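Local coordinates for proton-dependent oligopeptide transporter family protein (Xanthomonas campestris, PDB 6EI3) that probably couples the uptake of short peptides to proton movement across the membrane, as a POT-family member of the major facilitator superfamily, at residues 52-63 against 438-449. Numbering follows the deposited sequence.
Sequences HSFMIGVFFFPL and YLTTTVGNLWVL. With 78M ((2S)-2,3-dihydroxypropyl(7Z)-pentadec-7-enoate), chain G; 78M ((2S)-2,3-dihydroxypropyl(7Z)-pentadec-7-enoate), chain O.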
loop_
_atom_site.group_PDB
_atom_site.type_symbol
_atom_site.label_atom_id
_atom_site.label_comp_id
_atom_site.label_asym_id
_atom_site.label_seq_id
_atom_site.Cartn_x
_atom_site.Cartn_y
_atom_site.Cartn_z
ATOM N N HIS A 52 3.762 10.493 1.681
ATOM C CA HIS A 52 3.719 9.577 0.557
ATOM C C HIS A 52 5.101 8.962 0.277
ATOM O O HIS A 52 5.146 7.807 -0.143
ATOM C CB HIS A 52 3.062 10.258 -0.660
ATOM C CG HIS A 52 1.611 10.520 -0.397
ATOM N ND1 HIS A 52 0.677 9.490 -0.411
ATOM C CD2 HIS A 52 0.980 11.670 -0.066
ATOM C CE1 HIS A 52 -0.469 10.033 -0.037
ATOM N NE2 HIS A 52 -0.346 11.345 0.145
ATOM N N SER A 53 6.216 9.669 0.603
ATOM C CA SER A 53 7.571 9.081 0.495
ATOM C C SER A 53 7.718 7.973 1.557
ATOM O O SER A 53 8.280 6.913 1.277
ATOM C CB SER A 53 8.654 10.141 0.711
ATOM O OG SER A 53 8.667 11.006 -0.405
ATOM N N PHE A 54 7.220 8.236 2.770
ATOM C CA PHE A 54 7.177 7.278 3.884
ATOM C C PHE A 54 6.378 6.000 3.474
ATOM O O PHE A 54 6.860 4.888 3.678
ATOM C CB PHE A 54 6.536 7.942 5.126
ATOM C CG PHE A 54 6.264 6.998 6.266
ATOM C CD1 PHE A 54 7.298 6.567 7.096
ATOM C CD2 PHE A 54 4.977 6.540 6.519
ATOM C CE1 PHE A 54 7.045 5.691 8.156
ATOM C CE2 PHE A 54 4.727 5.644 7.562
ATOM C CZ PHE A 54 5.759 5.224 8.371
ATOM N N MET A 55 5.156 6.177 2.905
ATOM C CA MET A 55 4.312 5.079 2.404
ATOM C C MET A 55 5.057 4.267 1.321
ATOM O O MET A 55 4.978 3.038 1.302
ATOM C CB MET A 55 2.973 5.612 1.883
ATOM C CG MET A 55 2.030 6.098 3.011
ATOM S SD MET A 55 1.784 4.859 4.328
ATOM C CE MET A 55 0.810 3.675 3.450
ATOM N N ILE A 56 5.816 4.960 0.460
ATOM C CA ILE A 56 6.632 4.310 -0.569
ATOM C C ILE A 56 7.632 3.340 0.083
ATOM O O ILE A 56 7.679 2.184 -0.314
ATOM C CB ILE A 56 7.287 5.344 -1.513
ATOM C CG1 ILE A 56 6.264 5.753 -2.590
ATOM C CG2 ILE A 56 8.566 4.771 -2.158
ATOM C CD1 ILE A 56 6.557 6.983 -3.344
ATOM N N GLY A 57 8.345 3.797 1.116
ATOM C CA GLY A 57 9.308 2.973 1.838
ATOM C C GLY A 57 8.665 1.786 2.515
ATOM O O GLY A 57 9.174 0.662 2.436
ATOM N N VAL A 58 7.529 2.040 3.207
ATOM C CA VAL A 58 6.779 1.013 3.918
ATOM C C VAL A 58 6.389 -0.150 2.991
ATOM O O VAL A 58 6.467 -1.298 3.404
ATOM C CB VAL A 58 5.547 1.604 4.647
ATOM C CG1 VAL A 58 4.667 0.499 5.248
ATOM C CG2 VAL A 58 5.974 2.590 5.735
ATOM N N PHE A 59 5.990 0.149 1.744
ATOM C CA PHE A 59 5.501 -0.869 0.817
ATOM C C PHE A 59 6.540 -1.326 -0.196
ATOM O O PHE A 59 6.281 -2.274 -0.938
ATOM C CB PHE A 59 4.200 -0.391 0.160
ATOM C CG PHE A 59 3.036 -0.580 1.111
ATOM C CD1 PHE A 59 2.725 0.390 2.061
ATOM C CD2 PHE A 59 2.236 -1.717 1.039
ATOM C CE1 PHE A 59 1.643 0.219 2.938
ATOM C CE2 PHE A 59 1.142 -1.882 1.904
ATOM C CZ PHE A 59 0.866 -0.917 2.857
ATOM N N PHE A 60 7.749 -0.744 -0.148
ATOM C CA PHE A 60 8.857 -1.188 -1.010
ATOM C C PHE A 60 9.771 -2.176 -0.245
ATOM O O PHE A 60 10.148 -3.205 -0.808
ATOM C CB PHE A 60 9.690 0.003 -1.525
ATOM C CG PHE A 60 10.965 -0.438 -2.215
ATOM C CD1 PHE A 60 10.932 -0.969 -3.505
ATOM C CD2 PHE A 60 12.182 -0.418 -1.540
ATOM C CE1 PHE A 60 12.104 -1.417 -4.127
ATOM C CE2 PHE A 60 13.354 -0.882 -2.161
ATOM C CZ PHE A 60 13.306 -1.373 -3.452
ATOM N N PHE A 61 10.148 -1.840 1.029
ATOM C CA PHE A 61 11.063 -2.642 1.851
ATOM C C PHE A 61 10.570 -4.086 2.143
ATOM O O PHE A 61 11.459 -4.908 2.343
ATOM C CB PHE A 61 11.511 -1.918 3.125
ATOM C CG PHE A 61 12.468 -0.790 2.811
ATOM C CD1 PHE A 61 13.682 -1.041 2.176
ATOM C CD2 PHE A 61 12.157 0.522 3.152
ATOM C CE1 PHE A 61 14.562 0.005 1.871
ATOM C CE2 PHE A 61 13.040 1.574 2.850
ATOM C CZ PHE A 61 14.242 1.303 2.218
ATOM N N PRO A 62 9.273 -4.501 2.008
ATOM C CA PRO A 62 8.965 -5.952 2.059
ATOM C C PRO A 62 9.834 -6.768 1.108
ATOM O O PRO A 62 10.084 -7.931 1.404
ATOM C CB PRO A 62 7.505 -6.010 1.604
ATOM C CG PRO A 62 6.941 -4.709 2.089
ATOM C CD PRO A 62 8.031 -3.724 1.800
ATOM N N LEU A 63 10.317 -6.167 -0.020
ATOM C CA LEU A 63 11.194 -6.865 -0.974
ATOM C C LEU A 63 12.478 -7.336 -0.268
ATOM O O LEU A 63 12.863 -8.500 -0.405
ATOM C CB LEU A 63 11.582 -5.980 -2.188
ATOM C CG LEU A 63 10.527 -5.732 -3.281
ATOM C CD1 LEU A 63 11.123 -4.876 -4.416
ATOM C CD2 LEU A 63 10.031 -7.056 -3.913
ATOM N N TYR A 438 2.236 -5.358 -2.850
ATOM C CA TYR A 438 2.873 -4.301 -2.053
ATOM C C TYR A 438 3.392 -3.191 -2.964
ATOM O O TYR A 438 3.192 -2.021 -2.670
ATOM C CB TYR A 438 4.035 -4.851 -1.214
ATOM C CG TYR A 438 3.606 -5.808 -0.131
ATOM C CD1 TYR A 438 2.463 -5.567 0.626
ATOM C CD2 TYR A 438 4.371 -6.927 0.177
ATOM C CE1 TYR A 438 2.067 -6.448 1.633
ATOM C CE2 TYR A 438 3.993 -7.801 1.197
ATOM C CZ TYR A 438 2.841 -7.560 1.918
ATOM O OH TYR A 438 2.477 -8.405 2.939
ATOM N N LEU A 439 4.002 -3.564 -4.090
ATOM C CA LEU A 439 4.507 -2.602 -5.059
ATOM C C LEU A 439 3.382 -1.783 -5.711
ATOM O O LEU A 439 3.656 -0.697 -6.198
ATOM C CB LEU A 439 5.392 -3.279 -6.127
ATOM C CG LEU A 439 6.709 -3.897 -5.623
ATOM C CD1 LEU A 439 7.444 -4.610 -6.767
ATOM C CD2 LEU A 439 7.621 -2.847 -4.948
ATOM N N THR A 440 2.134 -2.312 -5.736
ATOM C CA THR A 440 0.952 -1.624 -6.272
ATOM C C THR A 440 0.697 -0.354 -5.443
ATOM O O THR A 440 0.452 0.704 -6.019
ATOM C CB THR A 440 -0.238 -2.599 -6.374
ATOM O OG1 THR A 440 0.166 -3.684 -7.194
ATOM C CG2 THR A 440 -1.468 -1.979 -6.990
ATOM N N THR A 441 0.812 -0.454 -4.101
ATOM C CA THR A 441 0.702 0.695 -3.187
ATOM C C THR A 441 1.891 1.618 -3.395
ATOM O O THR A 441 1.682 2.828 -3.466
ATOM C CB THR A 441 0.662 0.227 -1.731
ATOM O OG1 THR A 441 -0.553 -0.476 -1.536
ATOM C CG2 THR A 441 0.733 1.402 -0.729
ATOM N N THR A 442 3.141 1.066 -3.487
ATOM C CA THR A 442 4.338 1.899 -3.717
ATOM C C THR A 442 4.088 2.775 -4.950
ATOM O O THR A 442 4.231 3.994 -4.860
ATOM C CB THR A 442 5.621 1.031 -3.886
ATOM O OG1 THR A 442 5.961 0.447 -2.635
ATOM C CG2 THR A 442 6.838 1.833 -4.375
ATOM N N VAL A 443 3.676 2.150 -6.087
ATOM C CA VAL A 443 3.468 2.859 -7.364
ATOM C C VAL A 443 2.286 3.865 -7.265
ATOM O O VAL A 443 2.444 4.992 -7.728
ATOM C CB VAL A 443 3.398 1.901 -8.582
ATOM C CG1 VAL A 443 3.139 2.653 -9.891
ATOM C CG2 VAL A 443 4.693 1.095 -8.702
ATOM N N GLY A 444 1.176 3.508 -6.604
ATOM C CA GLY A 444 0.093 4.470 -6.407
ATOM C C GLY A 444 0.547 5.720 -5.651
ATOM O O GLY A 444 0.134 6.839 -5.981
ATOM N N ASN A 445 1.436 5.553 -4.649
ATOM C CA ASN A 445 1.997 6.671 -3.890
ATOM C C ASN A 445 2.955 7.499 -4.731
ATOM O O ASN A 445 2.998 8.712 -4.555
ATOM C CB ASN A 445 2.619 6.212 -2.557
ATOM C CG ASN A 445 1.553 5.937 -1.537
ATOM O OD1 ASN A 445 1.152 6.815 -0.775
ATOM N ND2 ASN A 445 0.979 4.754 -1.585
ATOM N N LEU A 446 3.646 6.871 -5.713
ATOM C CA LEU A 446 4.509 7.588 -6.643
ATOM C C LEU A 446 3.657 8.568 -7.456
ATOM O O LEU A 446 4.096 9.712 -7.638
ATOM C CB LEU A 446 5.289 6.637 -7.590
ATOM C CG LEU A 446 5.980 7.269 -8.822
ATOM C CD1 LEU A 446 7.105 8.259 -8.424
ATOM C CD2 LEU A 446 6.491 6.190 -9.812
ATOM N N TRP A 447 2.446 8.136 -7.930
ATOM C CA TRP A 447 1.598 9.037 -8.724
ATOM C C TRP A 447 1.232 10.309 -7.947
ATOM O O TRP A 447 1.064 11.356 -8.564
ATOM C CB TRP A 447 0.334 8.344 -9.282
ATOM C CG TRP A 447 0.547 7.061 -10.048
ATOM C CD1 TRP A 447 -0.228 5.944 -9.981
ATOM C CD2 TRP A 447 1.598 6.767 -10.986
ATOM N NE1 TRP A 447 0.255 4.978 -10.831
ATOM C CE2 TRP A 447 1.374 5.456 -11.463
ATOM C CE3 TRP A 447 2.690 7.495 -11.498
ATOM C CZ2 TRP A 447 2.206 4.851 -12.413
ATOM C CZ3 TRP A 447 3.524 6.890 -12.426
ATOM C CH2 TRP A 447 3.293 5.573 -12.857
ATOM N N VAL A 448 1.088 10.207 -6.602
ATOM C CA VAL A 448 0.779 11.359 -5.743
ATOM C C VAL A 448 2.007 12.288 -5.737
ATOM O O VAL A 448 1.868 13.494 -5.948
ATOM C CB VAL A 448 0.385 10.949 -4.299
ATOM C CG1 VAL A 448 0.082 12.185 -3.444
ATOM C CG2 VAL A 448 -0.788 9.971 -4.282
ATOM N N LEU A 449 3.214 11.722 -5.505
ATOM C CA LEU A 449 4.460 12.496 -5.510
ATOM C C LEU A 449 4.653 13.221 -6.834
ATOM O O LEU A 449 5.001 14.406 -6.832
ATOM C CB LEU A 449 5.671 11.603 -5.242
ATOM C CG LEU A 449 5.808 10.942 -3.859
ATOM C CD1 LEU A 449 7.214 10.343 -3.713
ATOM C CD2 LEU A 449 5.571 11.963 -2.721
HETATM O O21 78M G . 11.043 18.437 -0.800
HETATM C C20 78M G . 12.111 18.063 0.063
HETATM C C18 78M G . 11.636 17.074 1.102
HETATM O O19 78M G . 10.838 17.735 2.087
HETATM C C17 78M G . 12.771 16.335 1.778
HETATM O O2 78M G . 12.438 14.923 1.752
HETATM C C1 78M G . 11.805 14.393 2.807
HETATM O O1 78M G . 11.371 15.035 3.723
HETATM C C2 78M G . 11.678 12.905 2.676
HETATM C C3 78M G . 11.728 12.151 3.996
HETATM C C4 78M G . 10.875 10.902 3.952
HETATM C C5 78M G . 11.206 9.862 5.000
HETATM C C6 78M G . 10.702 8.465 4.647
HETATM C C7 78M G . 11.624 7.722 3.734
HETATM C C8 78M G . 11.465 6.490 3.289
HETATM C C9 78M G . 12.407 5.747 2.394
HETATM C C10 78M G . 11.976 5.735 0.935
HETATM C C11 78M G . 12.642 4.646 0.107
HETATM C C12 78M G . 12.180 4.642 -1.333
HETATM C C13 78M G . 12.549 3.413 -2.137
HETATM C C15 78M G . 12.374 2.294 -4.396
HETATM C C14 78M G . 11.877 3.392 -3.494
HETATM O O21 78M O . -2.349 -9.352 -21.207
HETATM C C20 78M O . -1.025 -9.644 -20.791
HETATM C C18 78M O . -0.105 -8.471 -21.029
HETATM O O19 78M O . -0.103 -8.120 -22.415
HETATM C C17 78M O . 1.306 -8.742 -20.570
HETATM O O2 78M O . 1.934 -7.446 -20.429
HETATM C C1 78M O . 3.084 -7.373 -19.747
HETATM O O1 78M O . 3.715 -8.333 -19.383
HETATM C C2 78M O . 3.473 -5.947 -19.487
HETATM C C3 78M O . 3.530 -5.603 -18.004
HETATM C C4 78M O . 2.971 -4.221 -17.693
HETATM C C5 78M O . 3.985 -3.227 -17.151
HETATM C C6 78M O . 4.305 -3.380 -15.659
HETATM C C7 78M O . 3.648 -2.327 -14.826
HETATM C C8 78M O . 4.244 -1.327 -14.198
HETATM C C9 78M O . 3.565 -0.274 -13.370
HETATM C C10 78M O . 3.131 0.917 -14.230
HETATM C C11 78M O . 1.710 1.393 -13.985
HETATM C C12 78M O . 1.053 1.987 -15.225
HETATM C C13 78M O . -0.426 2.328 -15.088
HETATM C C15 78M O . -2.142 4.083 -14.547
HETATM C C14 78M O . -0.715 3.641 -14.384
#
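The imidazole of His52 has CG1 of Val448 over one face, near the normal and 3.7 Å from the ring centroid, while the amide oxygen of Asn445 meets its edge. Farther along, CG2 of Thr441 covers one face of the Phe59 ring in a second CH-pi contact, again close to the normal. Both contacts belong to a close antiparallel pair of transmembrane helices in the major facilitator fold: the axes of 52-60 and 438-449 approach to 8.0 Å at a crossing angle of -163°.

His52 ND1 donates to Asn445 OD1 over 2.7 Å; the N-H...O angle of 170° shows a nearly straight bond, and the acceptor lies in the plane of the ring. Asn445 ND2 in turn donates to Thr441 O one turn back (2.8 Å) and also bonds Asp307, while His52 NE2 bonds Ser311. Both ends of the amide and both ring nitrogens are thus engaged, which fixes the rotation of each group in this buried layer.

Ile56 is a knob among Thr442, Asn445, Leu446 and Leu449. With CG1 anti to the carbonyl carbon (chi1 -82°), CD1 extends toward Leu446 and Leu449, whereas CG2 lies 3.7 Å from C12 of the monoacylglycerol chain that also covers one Phe60 face. Toward the C-terminal end of 52-63, Pro62 CB packs 3.6 Å from Tyr438 CD2. The tightest carbon pair is Ile56 CD1 and Leu449 CD1, meeting tip to tip at 3.4 Å.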